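Local coordinates for protein drebrin (Homo sapiens, PDB 5Y1Z) that probably binds actin filaments through its cofilin-type ADF-homology domain, at residues A29-Y34 and L45-E50; G51-L56 and G68-K73. All coordinates share one frame; numbering follows the deposited sequence.

Contact 1. Residues A29-Y34 and L45-E50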
# COMPACT_ATOMS: atom_id res chain seq x y z
N ALA A 29 -6.55 -28.33 12.60
CA ALA A 29 -7.01 -27.39 11.60
C ALA A 29 -5.98 -27.23 10.49
O ALA A 29 -4.78 -27.08 10.75
CB ALA A 29 -7.29 -26.03 12.23
N ASP A 30 -6.46 -27.25 9.25
CA ASP A 30 -5.60 -27.02 8.10
C ASP A 30 -6.18 -25.96 7.18
O ASP A 30 -5.67 -25.79 6.06
CB ASP A 30 -5.35 -28.32 7.32
CG ASP A 30 -6.63 -28.98 6.80
OD1 ASP A 30 -7.74 -28.48 7.04
OD2 ASP A 30 -6.51 -30.03 6.13
N TRP A 31 -7.21 -25.24 7.61
CA TRP A 31 -7.61 -24.09 6.80
C TRP A 31 -8.15 -22.99 7.69
O TRP A 31 -8.70 -23.24 8.77
CB TRP A 31 -8.63 -24.46 5.72
CG TRP A 31 -9.97 -24.91 6.24
CD1 TRP A 31 -10.38 -26.20 6.43
CD2 TRP A 31 -11.08 -24.08 6.61
NE1 TRP A 31 -11.68 -26.22 6.91
CE2 TRP A 31 -12.13 -24.94 7.03
CE3 TRP A 31 -11.29 -22.70 6.64
CZ2 TRP A 31 -13.37 -24.46 7.46
CZ3 TRP A 31 -12.52 -22.22 7.07
CH2 TRP A 31 -13.55 -23.10 7.47
N ALA A 32 -7.98 -21.76 7.21
CA ALA A 32 -8.55 -20.57 7.81
C ALA A 32 -9.12 -19.71 6.69
O ALA A 32 -8.65 -19.75 5.55
CB ALA A 32 -7.51 -19.81 8.66
N LEU A 33 -10.20 -18.99 6.99
CA LEU A 33 -10.95 -18.22 6.00
C LEU A 33 -11.15 -16.82 6.56
O LEU A 33 -11.80 -16.65 7.61
CB LEU A 33 -12.30 -18.89 5.71
CG LEU A 33 -13.21 -18.12 4.77
CD1 LEU A 33 -12.55 -18.05 3.40
CD2 LEU A 33 -14.57 -18.79 4.73
N TYR A 34 -10.67 -15.82 5.82
CA TYR A 34 -10.77 -14.41 6.18
C TYR A 34 -11.60 -13.62 5.17
O TYR A 34 -11.79 -14.03 4.03
CB TYR A 34 -9.38 -13.76 6.28
CG TYR A 34 -8.35 -14.55 7.07
CD1 TYR A 34 -8.24 -14.37 8.44
CD2 TYR A 34 -7.49 -15.45 6.44
CE1 TYR A 34 -7.32 -15.07 9.18
CE2 TYR A 34 -6.55 -16.16 7.20
CZ TYR A 34 -6.48 -15.95 8.57
OH TYR A 34 -5.58 -16.62 9.37
N LEU A 45 -11.39 -12.64 10.74
CA LEU A 45 -11.46 -14.08 10.59
C LEU A 45 -12.93 -14.46 10.43
O LEU A 45 -13.79 -13.99 11.18
CB LEU A 45 -10.83 -14.76 11.80
CG LEU A 45 -11.22 -16.22 11.98
CD1 LEU A 45 -10.39 -16.95 10.95
CD2 LEU A 45 -10.85 -16.71 13.36
N ALA A 46 -13.22 -15.24 9.40
CA ALA A 46 -14.58 -15.68 9.13
C ALA A 46 -14.84 -17.05 9.69
O ALA A 46 -15.88 -17.29 10.31
CB ALA A 46 -14.86 -15.70 7.64
N ALA A 47 -13.89 -17.96 9.48
CA ALA A 47 -14.05 -19.31 9.99
C ALA A 47 -12.70 -20.00 9.88
O ALA A 47 -11.75 -19.47 9.31
CB ALA A 47 -15.14 -20.06 9.22
N SER A 48 -12.64 -21.22 10.40
CA SER A 48 -11.43 -22.01 10.35
C SER A 48 -11.81 -23.44 10.71
O SER A 48 -12.85 -23.68 11.33
CB SER A 48 -10.38 -21.47 11.32
OG SER A 48 -10.87 -21.52 12.66
N GLY A 49 -11.00 -24.40 10.27
CA GLY A 49 -11.34 -25.77 10.57
C GLY A 49 -10.40 -26.76 9.92
O GLY A 49 -9.32 -26.42 9.42
N GLU A 50 -10.85 -28.00 9.96
CA GLU A 50 -10.14 -29.14 9.41
C GLU A 50 -10.94 -29.63 8.21
O GLU A 50 -12.00 -29.09 7.89
CB GLU A 50 -9.92 -30.25 10.46
CG GLU A 50 -11.12 -30.66 11.27
CD GLU A 50 -10.78 -31.58 12.47
OE1 GLU A 50 -10.35 -31.07 13.54
OE2 GLU A 50 -10.95 -32.81 12.35
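The indole of W31 lies flat against the backbone of S48 and G49, a clear case of an aromatic side chain covering its own sheet partner. The first torsion (chi1 65°) sets CG between the backbone N and the carbonyl carbon, and the second (chi2 -96°) then turns the ring plane over the neighbouring strand. G49 N sits 3.5 Å above the ring plane and over its centre, S48 C is displaced toward the rim, and G49 CA makes a CH-pi contact 4.0 Å from the centroid of the five-membered ring. NE1 then reaches, almost in the ring plane, to E50 O at 3.0 Å; it approaches from above the carbonyl plane, at an N-H...O angle of 143°. At the far end of the indole, CH2 meets A47 CB at 3.9 Å. An alanine at W31 would probably leave E50 O without this donor and open a gap over G49 and beside A47.

Beyond W31, CG of L33 packs on A46 CB at 4.1 Å. On the other face of the sheet Y34 and L45 cross obliquely, ring atom CE1 lying 4.0 Å from methyl CD1, while the Y34 hydroxyl is hydrogen-bonded to L15 O.

Two carbonyls each take a pair of N-H groups: G49 O receives D30 N and W31 N, and L33 O receives A46 N and A47 N. These are classic beta bulges, one at the open end of an antiparallel beta hairpin and one partway along it, toward the turn; strand 43-49 of this hairpin borders the central sheet of the ADF-homology fold within the chain.

Contact 2. Residues G51-L56 and G68-K73; sequences GGLQEL and GFCSVK
L53 and L56 meet C70 without an aromatic face between them, for the one ring in the two segments, that of F69, leaves the strand on the side away from the helix. There it meets the ring of Y82 with planes at about 10° and that of Y19 at about 60°, and it touches V22 and I23 of helix 12-23. The flat group beside this contact is the indole of W31, which touches L56 and C70. The alternation illustrates how the ADF-homology fold sandwiches its central sheet: successive residues of strand 65-72 serve opposite faces, F69 the side of helix 12-23 and C70 that of the short helix 52-56.

The helix and strand segments run roughly antiparallel, at 154°, their axes 8.8 Å apart at closest approach, and apolar side chains fill the interval. Both leucines reach the same atom of the strand, C70 CB: L53 brings CD2 to within 4.1 Å of it, and L56 likewise its own CD2. L56 CD2 also lies 4.3 Å from G68 CA; a side chain on G68 would start out toward this leucine, so the bare backbone leaves room for the methyl. At the other end of the contact L53 CD1 touches V72 CG2 at 4.3 Å, and both leucines also touch I85 on the adjacent strand 81-88.

C70 has SG anti to its backbone N, which carries the sulfur toward the first turn of the helix. There it lies 3.9 Å from G52 CA, 4.0 Å from L53 CG and 3.7 Å from the backbone nitrogen L53 N.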
# COMPACT_ATOMS: atom_id res chain seq x y z
N GLY A 51 -10.39 -30.61 7.52
CA GLY A 51 -10.99 -31.10 6.30
C GLY A 51 -10.44 -30.52 5.02
O GLY A 51 -10.99 -30.80 3.96
N GLY A 52 -9.41 -29.67 5.09
CA GLY A 52 -8.80 -29.16 3.87
C GLY A 52 -9.74 -28.45 2.89
O GLY A 52 -10.84 -28.01 3.21
N LEU A 53 -9.27 -28.44 1.63
CA LEU A 53 -9.94 -27.70 0.57
C LEU A 53 -11.39 -28.12 0.42
O LEU A 53 -12.26 -27.29 0.10
CB LEU A 53 -9.20 -27.93 -0.74
CG LEU A 53 -7.86 -27.22 -0.89
CD1 LEU A 53 -7.19 -27.74 -2.14
CD2 LEU A 53 -8.10 -25.71 -0.97
N GLN A 54 -11.68 -29.40 0.63
CA GLN A 54 -13.04 -29.88 0.42
C GLN A 54 -13.99 -29.18 1.37
O GLN A 54 -15.05 -28.70 0.97
CB GLN A 54 -13.11 -31.39 0.59
CG GLN A 54 -14.50 -31.98 0.51
CD GLN A 54 -14.60 -33.27 1.33
OE1 GLN A 54 -13.99 -33.37 2.41
NE2 GLN A 54 -15.34 -34.26 0.83
N GLU A 55 -13.60 -29.10 2.64
CA GLU A 55 -14.42 -28.40 3.61
C GLU A 55 -14.41 -26.91 3.37
O GLU A 55 -15.46 -26.26 3.38
CB GLU A 55 -13.94 -28.72 5.02
CG GLU A 55 -14.60 -27.92 6.13
CD GLU A 55 -16.06 -28.30 6.34
OE1 GLU A 55 -16.81 -27.46 6.89
OE2 GLU A 55 -16.45 -29.43 5.99
N LEU A 56 -13.22 -26.34 3.12
CA LEU A 56 -13.12 -24.89 2.99
C LEU A 56 -14.04 -24.38 1.89
O LEU A 56 -14.79 -23.42 2.10
CB LEU A 56 -11.67 -24.49 2.75
CG LEU A 56 -11.46 -23.07 2.19
CD1 LEU A 56 -11.81 -21.97 3.19
CD2 LEU A 56 -10.03 -22.94 1.75
N GLY A 68 -8.79 -17.57 1.45
CA GLY A 68 -8.70 -18.87 2.09
C GLY A 68 -7.28 -19.38 2.20
O GLY A 68 -6.57 -19.48 1.21
N PHE A 69 -6.82 -19.65 3.40
CA PHE A 69 -5.45 -20.07 3.61
C PHE A 69 -5.51 -21.51 4.06
O PHE A 69 -5.92 -21.81 5.20
CB PHE A 69 -4.74 -19.18 4.64
CG PHE A 69 -3.29 -19.53 4.84
CD1 PHE A 69 -2.32 -19.04 3.98
CD2 PHE A 69 -2.89 -20.35 5.89
CE1 PHE A 69 -0.96 -19.36 4.20
CE2 PHE A 69 -1.55 -20.67 6.09
CZ PHE A 69 -0.59 -20.18 5.25
N CYS A 70 -5.12 -22.41 3.17
CA CYS A 70 -5.23 -23.83 3.41
C CYS A 70 -3.87 -24.51 3.28
O CYS A 70 -3.14 -24.30 2.30
CB CYS A 70 -6.24 -24.43 2.44
SG CYS A 70 -6.55 -26.17 2.71
N SER A 71 -3.56 -25.36 4.26
CA SER A 71 -2.37 -26.19 4.25
C SER A 71 -2.69 -27.51 3.57
O SER A 71 -3.73 -28.12 3.84
CB SER A 71 -1.91 -26.46 5.67
OG SER A 71 -0.95 -27.49 5.68
N VAL A 72 -1.80 -27.96 2.69
CA VAL A 72 -2.03 -29.15 1.88
C VAL A 72 -0.81 -30.07 1.95
O VAL A 72 0.30 -29.64 1.63
CB VAL A 72 -2.32 -28.77 0.42
CG1 VAL A 72 -2.29 -29.99 -0.43
CG2 VAL A 72 -3.67 -28.11 0.31
N LYS A 73 -1.04 -31.33 2.34
CA LYS A 73 0.01 -32.35 2.44
C LYS A 73 -0.14 -33.42 1.37
O LYS A 73 0.16 -33.18 0.20
CB LYS A 73 0.03 -33.00 3.82

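The two contacts follow one another along the chain: contact 1 closes at E50 and contact 2 opens at G51, so the hairpin strand 43-49 leads directly into helix 52-56. Their centres are about 8 Å apart, and both reach the same mixed sheet, in which strands 31-36 and 65-72 are neighbours. Probable backbone hydrogen bonds join them there, from S71 N to D30 O and from F69 N to A32 O, each 2.8 Å long. Contact 1 thus builds the border of the sheet, while contact 2 lays the next helix over one of its faces, uniting edge and interior within a single ADF-homology domain.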